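Local coordinates for protein aminotransferase (Streptomyces pactum, PDB 4ZM4) that belongs to the class-III family of pyridoxal-phosphate-dependent aminotransferases and forms an assembly of two subunits, at residues B[69-74]-B[326-331]; B[142-147]-B[189-194]; B[149-154]-B[214-219]; B[256-261]-B[278-283]. The protein carries 1 engineered substitution. All blocks are in the same frame, centred on the assembly; numbering follows the deposited sequence.

Interaction 1: B[69-74]-B[326-331]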
# COMPACT_ATOMS: atom_id res chain seq x y z
N PRO B 69 -12.78 -5.97 5.88
CA PRO B 69 -13.33 -5.53 4.57
C PRO B 69 -14.64 -6.17 4.13
O PRO B 69 -15.37 -5.56 3.36
CB PRO B 69 -12.25 -5.91 3.55
CG PRO B 69 -11.09 -6.41 4.32
CD PRO B 69 -11.56 -6.78 5.71
N HIS B 70 -14.96 -7.35 4.66
CA HIS B 70 -16.00 -8.20 4.09
C HIS B 70 -17.30 -8.09 4.83
O HIS B 70 -17.67 -8.94 5.63
CB HIS B 70 -15.48 -9.63 4.05
CG HIS B 70 -14.22 -9.76 3.25
ND1 HIS B 70 -12.98 -10.00 3.84
CD2 HIS B 70 -13.99 -9.63 1.93
CE1 HIS B 70 -12.05 -10.00 2.90
NE2 HIS B 70 -12.63 -9.80 1.74
N LEU B 71 -18.02 -7.04 4.52
CA LEU B 71 -19.31 -6.76 5.12
C LEU B 71 -20.37 -7.79 4.67
O LEU B 71 -21.31 -8.11 5.42
CB LEU B 71 -19.73 -5.37 4.74
CG LEU B 71 -20.72 -4.66 5.63
CD1 LEU B 71 -20.13 -4.39 6.99
CD2 LEU B 71 -21.15 -3.35 4.98
N PHE B 72 -20.20 -8.29 3.46
CA PHE B 72 -21.12 -9.26 2.87
C PHE B 72 -20.52 -10.66 2.75
O PHE B 72 -21.05 -11.51 2.06
CB PHE B 72 -21.53 -8.77 1.47
CG PHE B 72 -22.13 -7.39 1.45
CD1 PHE B 72 -23.41 -7.17 1.98
CD2 PHE B 72 -21.43 -6.31 0.92
CE1 PHE B 72 -23.97 -5.90 1.96
CE2 PHE B 72 -22.00 -5.04 0.90
CZ PHE B 72 -23.26 -4.83 1.42
N GLY B 73 -19.37 -10.89 3.37
CA GLY B 73 -18.71 -12.20 3.26
C GLY B 73 -17.75 -12.30 2.13
O GLY B 73 -17.58 -11.37 1.35
N TYR B 74 -17.06 -13.43 2.07
CA TYR B 74 -16.03 -13.68 1.10
C TYR B 74 -16.64 -13.97 -0.27
O TYR B 74 -17.79 -14.41 -0.36
CB TYR B 74 -15.22 -14.90 1.50
CG TYR B 74 -14.35 -14.75 2.74
CD1 TYR B 74 -13.48 -13.69 2.87
CD2 TYR B 74 -14.33 -15.75 3.72
CE1 TYR B 74 -12.68 -13.58 4.00
CE2 TYR B 74 -13.52 -15.64 4.83
CZ TYR B 74 -12.69 -14.56 4.96
OH TYR B 74 -11.87 -14.46 6.05
N GLY B 326 -21.65 1.43 -4.07
CA GLY B 326 -22.91 1.36 -4.82
C GLY B 326 -23.85 0.33 -4.25
O GLY B 326 -25.02 0.63 -3.98
N LYS B 327 -23.33 -0.86 -3.99
CA LYS B 327 -24.11 -1.91 -3.32
C LYS B 327 -24.65 -1.49 -1.94
O LYS B 327 -25.84 -1.68 -1.66
CB LYS B 327 -23.29 -3.18 -3.15
CG LYS B 327 -24.00 -4.28 -2.39
CD LYS B 327 -23.33 -5.62 -2.60
CE LYS B 327 -23.98 -6.69 -1.76
NZ LYS B 327 -23.25 -7.97 -1.92
N ILE B 328 -23.77 -0.95 -1.09
CA ILE B 328 -24.18 -0.50 0.26
C ILE B 328 -25.29 0.59 0.21
O ILE B 328 -26.27 0.57 0.96
CB ILE B 328 -22.98 0.05 1.05
CG1 ILE B 328 -22.04 -1.10 1.43
CG2 ILE B 328 -23.44 0.82 2.29
CD1 ILE B 328 -20.72 -0.63 2.02
N ARG B 329 -25.10 1.52 -0.71
CA ARG B 329 -26.05 2.61 -0.92
C ARG B 329 -27.43 2.09 -1.32
O ARG B 329 -28.44 2.64 -0.89
CB ARG B 329 -25.51 3.54 -1.99
CG ARG B 329 -26.36 4.78 -2.29
CD ARG B 329 -25.86 5.16 -3.69
NE ARG B 329 -25.87 6.48 -4.25
CZ ARG B 329 -25.56 6.74 -5.52
NH1 ARG B 329 -25.33 5.76 -6.38
NH2 ARG B 329 -25.55 8.01 -5.97
N SER B 330 -27.45 1.01 -2.09
CA SER B 330 -28.71 0.45 -2.59
C SER B 330 -29.47 -0.34 -1.54
O SER B 330 -30.56 -0.80 -1.78
CB SER B 330 -28.43 -0.43 -3.82
OG SER B 330 -27.76 -1.62 -3.46
N LEU B 331 -28.90 -0.48 -0.34
CA LEU B 331 -29.48 -1.32 0.73
C LEU B 331 -29.72 -0.47 1.96
O LEU B 331 -28.91 -0.46 2.90
CB LEU B 331 -28.52 -2.47 1.06
CG LEU B 331 -28.23 -3.46 -0.08
CD1 LEU B 331 -27.17 -4.47 0.38
CD2 LEU B 331 -29.48 -4.20 -0.53
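Lys327 leads the contact from the end of helix 315-329. Its CG is anti to the backbone N (chi1 177°) and the rest of the chain is extended, so it runs across one face of the Phe72 ring. CE sits almost on the ring normal, 3.5 Å from the centroid of Phe72, as a CH-pi contact. NZ goes a little further, 3.9 Å from the same centroid and 23° off the normal, and makes a cation-pi interaction. The ammonium also forms salt bridges to Glu78 and Asp76, beside the start of helix 77-89. Ile328 comes next. Its CG1 meets the edge of the ring at Phe72 CZ, 3.9 Å away, and its CD1 touches Leu71 CD2 at 4.0 Å, the two side chains crossing at about a right angle. Ser330 turns back on the helix end, with OG bonded to Lys327 O at 2.6 Å. Leu331 CD1 then reaches Phe72 CE1 obliquely at 3.8 Å. No hydrogen bond joins 69-74 to 326-331. Between these segments the contact rests on apolar groups and on the lysine over the ring. The two carboxylates would help keep that lysine charged and hold it in place, while sharing its charge with the ring.

Interaction 2: B[142-147]-B[189-194]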
# COMPACT_ATOMS: atom_id res chain seq x y z
N LEU B 142 3.59 18.58 15.91
CA LEU B 142 3.20 17.64 16.97
C LEU B 142 1.92 16.89 16.67
O LEU B 142 0.88 17.52 16.37
CB LEU B 142 3.08 18.41 18.28
CG LEU B 142 2.80 17.63 19.57
CD1 LEU B 142 3.89 16.58 19.86
CD2 LEU B 142 2.65 18.57 20.75
N VAL B 143 1.95 15.57 16.77
CA VAL B 143 0.74 14.76 16.60
C VAL B 143 0.41 13.99 17.87
O VAL B 143 1.32 13.48 18.54
CB VAL B 143 0.88 13.78 15.42
CG1 VAL B 143 -0.31 12.83 15.32
CG2 VAL B 143 1.05 14.53 14.12
N VAL B 144 -0.88 13.91 18.21
CA VAL B 144 -1.35 13.23 19.40
C VAL B 144 -2.02 11.90 19.02
O VAL B 144 -2.82 11.86 18.06
CB VAL B 144 -2.38 14.07 20.17
CG1 VAL B 144 -2.99 13.27 21.32
CG2 VAL B 144 -1.75 15.38 20.69
N THR B 145 -1.65 10.84 19.73
CA THR B 145 -2.26 9.53 19.56
C THR B 145 -2.83 9.03 20.89
O THR B 145 -2.56 9.61 21.94
CB THR B 145 -1.23 8.50 19.07
OG1 THR B 145 -0.20 8.38 20.04
CG2 THR B 145 -0.62 8.91 17.78
N PHE B 146 -3.59 7.95 20.84
CA PHE B 146 -4.05 7.30 22.08
C PHE B 146 -3.50 5.88 22.17
O PHE B 146 -3.39 5.18 21.17
CB PHE B 146 -5.59 7.31 22.17
CG PHE B 146 -6.17 8.70 22.26
CD1 PHE B 146 -6.37 9.31 23.48
CD2 PHE B 146 -6.55 9.38 21.10
CE1 PHE B 146 -6.95 10.56 23.57
CE2 PHE B 146 -7.10 10.67 21.19
CZ PHE B 146 -7.31 11.25 22.43
N GLU B 147 -3.26 5.44 23.39
CA GLU B 147 -2.69 4.13 23.63
C GLU B 147 -3.60 3.01 23.18
O GLU B 147 -4.78 2.93 23.57
CB GLU B 147 -2.36 3.95 25.11
CG GLU B 147 -1.50 2.71 25.33
CD GLU B 147 -1.12 2.51 26.77
OE1 GLU B 147 -1.98 2.76 27.64
OE2 GLU B 147 0.02 2.09 27.02
N HIS B 189 8.00 13.72 17.57
CA HIS B 189 6.91 14.67 17.41
C HIS B 189 5.57 13.96 17.55
O HIS B 189 4.56 14.38 17.00
CB HIS B 189 7.05 15.41 16.07
CG HIS B 189 8.33 16.19 15.95
ND1 HIS B 189 8.47 17.47 16.45
CD2 HIS B 189 9.52 15.86 15.42
CE1 HIS B 189 9.71 17.88 16.27
NE2 HIS B 189 10.36 16.93 15.62
N THR B 190 5.57 12.84 18.24
CA THR B 190 4.39 12.07 18.47
C THR B 190 4.26 11.79 19.96
O THR B 190 5.19 11.37 20.60
CB THR B 190 4.44 10.74 17.73
OG1 THR B 190 4.71 10.95 16.34
CG2 THR B 190 3.10 9.99 17.88
N VAL B 191 3.04 11.99 20.47
CA VAL B 191 2.76 11.99 21.89
C VAL B 191 1.54 11.06 22.09
O VAL B 191 0.77 10.80 21.14
CB VAL B 191 2.60 13.48 22.30
CG1 VAL B 191 1.31 13.79 23.01
CG2 VAL B 191 3.82 13.96 23.12
N GLN B 192 1.34 10.58 23.31
CA GLN B 192 0.28 9.62 23.55
C GLN B 192 -0.40 9.89 24.89
O GLN B 192 0.26 10.29 25.85
CB GLN B 192 0.84 8.21 23.52
CG GLN B 192 -0.19 7.15 23.22
CD GLN B 192 0.36 5.73 23.08
OE1 GLN B 192 0.15 5.11 22.05
NE2 GLN B 192 1.09 5.24 24.08
N LEU B 193 -1.72 9.66 24.91
CA LEU B 193 -2.53 9.64 26.12
C LEU B 193 -3.34 8.34 26.17
O LEU B 193 -3.47 7.65 25.20
CB LEU B 193 -3.59 10.75 26.07
CG LEU B 193 -3.18 12.18 25.76
CD1 LEU B 193 -4.44 13.00 25.60
CD2 LEU B 193 -2.32 12.72 26.89
N GLY B 194 -3.95 8.08 27.32
CA GLY B 194 -4.90 7.00 27.47
C GLY B 194 -6.25 7.36 26.84
O GLY B 194 -6.71 8.50 26.94
O HOH W 1 2.30 2.94 26.04
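Thr145 holds OG1 between its backbone N and carbonyl carbon, the crowded position (chi1 61°). This turns the hydroxyl onto Val191 O, which it reaches at 2.8 Å from above the carbonyl plane. Thr145 N binds the same oxygen at 2.8 Å, within the plane, so two donors of one residue grip Val191 O. Gln192 has CG anti to the backbone N (chi1 -158°) and an extended chain. Its CG passes 3.4 Å from Thr145 OG1 and its side chain crosses that of Glu147 at about a right angle. A water accepts a weak bond from Gln192 NE2 and donates to Glu147 OE2. The stronger partners of these ends are Pro172 O for Gln192 and Arg388 for Glu147. Strands 142-146 and 190-193 are parallel neighbours, and 190-193 is the outer strand within the chain of the seven-stranded sheet known from fold-type I pyridoxal phosphate enzymes. Main-chain bonds pass back and forth between them. Val143 N donates to His189 O at 2.9 Å, and Val143 O accepts from Val191 N. Further on, Thr145 O accepts from Leu193 N, and Glu147 N donates to Leu193 O. On one face Phe146 and Leu193 stand side by side, CE1 of Phe146 4.0 Å from CD1 of Leu193, against Leu201 of helix 198-208. On the other face the side chains of Thr145 and Thr190 cross at about a right angle, methyl against methyl.

Interaction 3: B[149-154]-B[214-219]. With P3B ((3E,4R,5R)-4,5-dihydroxy-3-{[(Z)-{3-hydroxy-2-methyl-5-[(phosphonooxy)methyl]pyridin-4(1H)-ylidene}methyl]imino}cyclohex-1-ene-1-carboxylic acid), chain H.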
# COMPACT_ATOMS: atom_id res chain seq x y z
N HIS B 149 -4.42 2.56 20.07
CA HIS B 149 -4.98 2.97 18.80
C HIS B 149 -3.92 2.78 17.72
O HIS B 149 -2.79 3.20 17.87
CB HIS B 149 -5.44 4.43 18.83
CG HIS B 149 -6.63 4.66 19.71
ND1 HIS B 149 -7.77 5.29 19.28
CD2 HIS B 149 -6.86 4.34 21.00
CE1 HIS B 149 -8.66 5.34 20.26
NE2 HIS B 149 -8.13 4.76 21.32
N TYR B 150 -4.28 2.08 16.66
CA TYR B 150 -3.31 1.72 15.67
C TYR B 150 -3.64 2.50 14.38
O TYR B 150 -4.78 2.45 13.87
CB TYR B 150 -3.32 0.18 15.49
CG TYR B 150 -2.36 -0.32 14.43
CD1 TYR B 150 -0.98 -0.28 14.62
CD2 TYR B 150 -2.83 -0.88 13.24
CE1 TYR B 150 -0.11 -0.75 13.66
CE2 TYR B 150 -1.96 -1.33 12.26
CZ TYR B 150 -0.62 -1.26 12.47
OH TYR B 150 0.22 -1.72 11.49
N HIS B 151 -2.62 3.14 13.82
CA HIS B 151 -2.77 3.89 12.59
C HIS B 151 -1.80 3.46 11.48
O HIS B 151 -1.46 4.22 10.59
CB HIS B 151 -2.61 5.36 12.94
CG HIS B 151 -3.54 5.78 14.04
ND1 HIS B 151 -4.90 5.59 13.96
CD2 HIS B 151 -3.30 6.33 15.25
CE1 HIS B 151 -5.46 6.01 15.07
NE2 HIS B 151 -4.51 6.46 15.88
N GLY B 152 -1.43 2.19 11.49
CA GLY B 152 -0.55 1.63 10.48
C GLY B 152 0.88 1.74 10.97
O GLY B 152 1.12 2.13 12.11
N TRP B 153 1.82 1.44 10.09
CA TRP B 153 3.20 1.24 10.51
C TRP B 153 4.16 2.29 9.97
O TRP B 153 5.38 2.06 9.96
CB TRP B 153 3.66 -0.17 10.10
CG TRP B 153 3.32 -0.59 8.70
CD1 TRP B 153 2.15 -1.08 8.25
CD2 TRP B 153 4.19 -0.57 7.57
NE1 TRP B 153 2.21 -1.35 6.89
CE2 TRP B 153 3.48 -1.07 6.46
CE3 TRP B 153 5.53 -0.20 7.40
CZ2 TRP B 153 4.05 -1.22 5.22
CZ3 TRP B 153 6.08 -0.35 6.19
CH2 TRP B 153 5.35 -0.85 5.09
N SER B 154 3.63 3.44 9.54
CA SER B 154 4.51 4.52 9.04
C SER B 154 5.38 5.02 10.18
O SER B 154 5.05 4.89 11.36
CB SER B 154 3.75 5.66 8.37
OG SER B 154 2.86 6.31 9.28
N ALA B 214 -2.21 17.81 14.80
CA ALA B 214 -3.35 16.87 14.69
C ALA B 214 -3.50 15.98 15.91
O ALA B 214 -2.54 15.62 16.57
CB ALA B 214 -3.21 16.00 13.44
N VAL B 215 -4.74 15.62 16.19
CA VAL B 215 -5.04 14.48 17.01
C VAL B 215 -5.57 13.39 16.08
O VAL B 215 -6.60 13.58 15.41
CB VAL B 215 -6.10 14.80 18.03
CG1 VAL B 215 -6.37 13.56 18.88
CG2 VAL B 215 -5.66 15.98 18.91
N ILE B 216 -4.91 12.23 16.06
CA ILE B 216 -5.44 11.10 15.31
C ILE B 216 -6.06 10.10 16.29
O ILE B 216 -5.51 9.91 17.39
CB ILE B 216 -4.39 10.45 14.39
CG1 ILE B 216 -5.01 9.35 13.53
CG2 ILE B 216 -3.23 9.88 15.20
CD1 ILE B 216 -4.24 9.02 12.26
N VAL B 217 -7.18 9.48 15.89
CA VAL B 217 -7.94 8.65 16.79
C VAL B 217 -8.82 7.62 16.07
O VAL B 217 -9.37 7.91 15.00
CB VAL B 217 -8.79 9.54 17.69
CG1 VAL B 217 -9.84 10.25 16.86
CG2 VAL B 217 -9.43 8.73 18.82
N GLU B 218 -8.90 6.41 16.62
CA GLU B 218 -9.92 5.43 16.24
C GLU B 218 -11.18 5.81 16.98
O GLU B 218 -11.26 5.64 18.19
CB GLU B 218 -9.52 4.00 16.62
CG GLU B 218 -8.40 3.39 15.79
CD GLU B 218 -8.16 1.94 16.15
OE1 GLU B 218 -9.15 1.15 16.21
OE2 GLU B 218 -6.99 1.57 16.39
N PRO B 219 -12.20 6.32 16.26
CA PRO B 219 -13.35 6.85 17.01
C PRO B 219 -14.00 5.77 17.88
O PRO B 219 -14.48 6.07 18.96
CB PRO B 219 -14.30 7.35 15.91
CG PRO B 219 -13.51 7.39 14.67
CD PRO B 219 -12.39 6.43 14.80
OAH P3B H . -1.77 -0.62 6.52
PBA P3B H . -3.23 -1.25 6.55
OAI P3B H . -3.01 -2.61 7.14
OAC P3B H . -3.87 -1.37 5.18
OAQ P3B H . -4.01 -0.23 7.62
CAM P3B H . -3.37 0.30 8.82
CAV P3B H . -4.37 0.56 9.72
CAL P3B H . -4.75 1.89 9.88
NAP P3B H . -5.79 2.18 10.75
CAU P3B H . -6.45 1.18 11.43
CAA P3B H . -7.46 1.47 12.31
CAW P3B H . -6.07 -0.08 11.31
OAE P3B H . -6.75 -1.01 12.01
CAX P3B H . -5.05 -0.47 10.44
CAJ P3B H . -4.65 -1.85 10.33
NAO P3B H . -5.14 -2.81 11.19
CAT P3B H . -4.68 -4.10 11.18
CAK P3B H . -3.56 -4.58 10.45
CAS P3B H . -3.08 -5.88 10.53
CAR P3B H . -2.00 -6.33 9.74
OAD P3B H . -1.63 -7.52 9.73
OAB P3B H . -1.31 -5.58 9.09
CAN P3B H . -3.78 -6.85 11.13
CAY P3B H . -5.09 -6.49 11.85
OAF P3B H . -5.02 -7.29 13.05
CAZ P3B H . -5.33 -4.96 12.14
OAG P3B H . -6.73 -4.55 12.41
O HOH W 2 -4.53 7.51 18.18
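A backbone amide gives its hydrogen to a histidine ring here. Glu218 N donates to His149 ND1 at 3.1 Å, lying almost in the ring plane. ND1 therefore carries no proton. CG of His149 is anti to its carbonyl carbon (chi1 -69°), which swings the ring edge toward the strand end. A bond returns in the other direction. Tyr150 N donates to Glu218 OE2 at 2.8 Å, nearly straight at 171°, and uses the anti lone pair of the carboxylate. The two bonds tie the loop to the residue that follows strand 212-217. Here lie the C-terminal ends of the parallel strands of the central sheet, where fold-type I pyridoxal phosphate enzymes bind their cofactor, and P3B lies beside both segments. Tyr150 presents its ring edge to P3B, with CE2 3.4 Å from P3B CAJ, while the N of Gly152 lies over the ring face. Glu218 is fixed further by Ala222 and Asn223. His151 turns one ring face to Ile216, whose CG1 stands 3.6 Å from the centroid in a CH-pi contact. In the plane of the same ring, a water sits 2.5 Å from His151 NE2 and donates to Ile216 O at 2.7 Å. ND1 of His151 is bonded to Asp251 OD2, itself bonded to P3B, so the imidazole is placed to orient Asp251, while the His151 backbone touches P3B directly.

Interaction 4: B[256-261]-B[278-283]. Engineered in segment 278-283: Arg279 (natural residue Lys). With P3B ((3E,4R,5R)-4,5-dihydroxy-3-{[(Z)-{3-hydroxy-2-methyl-5-[(phosphonooxy)methyl]pyridin-4(1H)-ylidene}methyl]imino}cyclohex-1-ene-1-carboxylic acid), chain H.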
# COMPACT_ATOMS: atom_id res chain seq x y z
N GLY B 256 -15.39 2.92 9.28
CA GLY B 256 -16.08 3.47 8.09
C GLY B 256 -16.88 2.44 7.31
O GLY B 256 -16.41 1.34 7.05
N PHE B 257 -18.11 2.78 7.00
CA PHE B 257 -19.07 1.87 6.36
C PHE B 257 -19.28 0.59 7.12
O PHE B 257 -19.77 -0.40 6.55
CB PHE B 257 -18.67 1.53 4.93
CG PHE B 257 -18.13 2.70 4.16
CD1 PHE B 257 -18.97 3.67 3.65
CD2 PHE B 257 -16.76 2.84 3.98
CE1 PHE B 257 -18.45 4.75 2.97
CE2 PHE B 257 -16.25 3.91 3.27
CZ PHE B 257 -17.09 4.86 2.77
N ARG B 258 -19.02 0.59 8.41
CA ARG B 258 -19.16 -0.62 9.24
C ARG B 258 -20.13 -0.40 10.42
O ARG B 258 -21.10 -1.14 10.57
CB ARG B 258 -17.76 -1.03 9.72
CG ARG B 258 -17.68 -1.93 10.94
CD ARG B 258 -18.12 -3.34 10.66
NE ARG B 258 -17.25 -4.07 9.74
CZ ARG B 258 -17.43 -5.35 9.41
NH1 ARG B 258 -18.41 -6.07 9.96
NH2 ARG B 258 -16.62 -5.95 8.54
N VAL B 259 -19.83 0.60 11.25
CA VAL B 259 -20.66 0.89 12.44
C VAL B 259 -21.91 1.68 12.07
O VAL B 259 -22.85 1.73 12.84
CB VAL B 259 -19.89 1.65 13.55
CG1 VAL B 259 -18.71 0.82 14.01
CG2 VAL B 259 -19.40 3.00 13.05
N ALA B 260 -21.92 2.21 10.86
CA ALA B 260 -23.05 2.91 10.24
C ALA B 260 -22.64 3.18 8.81
O ALA B 260 -21.47 2.99 8.43
CB ALA B 260 -23.31 4.22 10.96
N ARG B 261 -23.57 3.62 7.98
CA ARG B 261 -23.25 3.89 6.57
C ARG B 261 -22.17 4.98 6.45
O ARG B 261 -21.21 4.85 5.69
CB ARG B 261 -24.53 4.28 5.83
CG ARG B 261 -24.42 4.13 4.32
CD ARG B 261 -25.68 4.59 3.61
NE ARG B 261 -25.76 6.04 3.53
CZ ARG B 261 -26.46 6.72 2.62
NH1 ARG B 261 -26.44 8.04 2.66
NH2 ARG B 261 -27.17 6.12 1.71
N SER B 278 -10.71 2.75 4.42
CA SER B 278 -10.18 1.58 3.71
C SER B 278 -11.16 0.40 3.92
O SER B 278 -12.33 0.61 4.18
CB SER B 278 -8.78 1.23 4.19
OG SER B 278 -8.18 0.21 3.43
N ARG B 279 -10.70 -0.83 3.79
CA ARG B 279 -11.43 -2.03 4.27
C ARG B 279 -12.77 -2.26 3.60
O ARG B 279 -12.80 -2.82 2.52
CB ARG B 279 -11.60 -2.01 5.79
CG ARG B 279 -10.31 -1.89 6.53
CD ARG B 279 -9.51 -3.17 6.61
NE ARG B 279 -8.13 -2.79 6.86
CZ ARG B 279 -7.47 -2.88 8.01
NH1 ARG B 279 -8.01 -3.40 9.12
NH2 ARG B 279 -6.22 -2.45 8.03
N VAL B 280 -13.87 -1.86 4.24
CA VAL B 280 -15.20 -2.11 3.69
C VAL B 280 -15.30 -1.37 2.35
O VAL B 280 -15.94 -1.85 1.41
CB VAL B 280 -16.33 -1.66 4.65
CG1 VAL B 280 -17.69 -1.75 3.97
CG2 VAL B 280 -16.32 -2.50 5.91
N MET B 281 -14.65 -0.21 2.27
CA MET B 281 -14.73 0.65 1.08
C MET B 281 -14.42 -0.11 -0.20
O MET B 281 -15.12 0.04 -1.16
CB MET B 281 -13.77 1.84 1.22
CG MET B 281 -13.99 2.95 0.20
SD MET B 281 -12.88 4.32 0.54
CE MET B 281 -11.33 3.64 -0.09
N GLY B 282 -13.36 -0.91 -0.19
CA GLY B 282 -12.95 -1.65 -1.36
C GLY B 282 -13.27 -3.13 -1.34
O GLY B 282 -12.82 -3.86 -2.21
N GLY B 283 -14.03 -3.60 -0.35
CA GLY B 283 -14.45 -5.00 -0.24
C GLY B 283 -13.34 -6.04 -0.25
O GLY B 283 -13.53 -7.17 -0.73
OAH P3B H . -1.77 -0.62 6.52
PBA P3B H . -3.23 -1.25 6.55
OAI P3B H . -3.01 -2.61 7.14
OAC P3B H . -3.87 -1.37 5.18
OAQ P3B H . -4.01 -0.23 7.62
CAM P3B H . -3.37 0.30 8.82
CAV P3B H . -4.37 0.56 9.72
CAL P3B H . -4.75 1.89 9.88
NAP P3B H . -5.79 2.18 10.75
CAU P3B H . -6.45 1.18 11.43
CAA P3B H . -7.46 1.47 12.31
CAW P3B H . -6.07 -0.08 11.31
OAE P3B H . -6.75 -1.01 12.01
CAX P3B H . -5.05 -0.47 10.44
CAJ P3B H . -4.65 -1.85 10.33
NAO P3B H . -5.14 -2.81 11.19
CAT P3B H . -4.68 -4.10 11.18
CAK P3B H . -3.56 -4.58 10.45
CAS P3B H . -3.08 -5.88 10.53
CAR P3B H . -2.00 -6.33 9.74
OAD P3B H . -1.63 -7.52 9.73
OAB P3B H . -1.31 -5.58 9.09
CAN P3B H . -3.78 -6.85 11.13
CAY P3B H . -5.09 -6.49 11.85
OAF P3B H . -5.02 -7.29 13.05
CAZ P3B H . -5.33 -4.96 12.14
OAG P3B H . -6.73 -4.55 12.41
O HOH W 3 -14.08 0.02 6.97
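Arg258 NH1 is gripped by two hydrogen bonds, to Leu423 O and Thr367 OG1. NH2 of the same guanidinium is bonded to Gly68 O. The chain bends to get there (chi2 72°, chi3 66°), and Arg258 NE passes 4.2 Å from Val280 CG2. No direct hydrogen bond joins the two segments. A water spans them instead, bonded to Gly256 O at 2.7 Å and accepting a weak bond from Val280 N at 3.3 Å. Apolar groups do the rest. The CB of Phe257 points at Val280 and lies 3.6 Å from CG1 of Val280. The Phe257 ring then crosses Met281 obliquely, CE2 of Phe257 3.8 Å from CB of Met281. Val280 holds CG1 anti to the backbone N (chi1 172°), so this methyl meets Phe257. Met281 N returns to Ser278 O at 3.1 Å and closes a turn over Arg279 and Val280. Arg279 is an engineered residue, a lysine in the natural sequence. Its NH1 is bonded to Tyr67 O, its guanidinium is edge-on to P3B, and its backbone N bonds Tyr311 OH of the second subunit. In class-III aminotransferases the loop after the strand equivalent to 274-277 carries the lysine that binds the cofactor, and position 279 next to P3B is consistent with that site.

How the interactions relate
From the N terminus, 69-74 opens interaction 1, which closes only at 326-331 and joins the loop before helix 77-89 to the end of helix 315-329. The other three contacts nest inside that span. Strand 142-146 opens interaction 2 and the loop 149-154 opens interaction 3 before either closes, at 189-194 and 214-219, so these two cross. They meet in the central sheet, where strands 142-146 and 212-217 are neighbours. Interaction 4 follows in series and closes a short span, joining the loops after strands 247-251 and 274-277. It touches interaction 1, with Pro69 packed on Arg279 and Leu71 on Phe257 and Arg258. Interactions 3 and 4 both reach P3B.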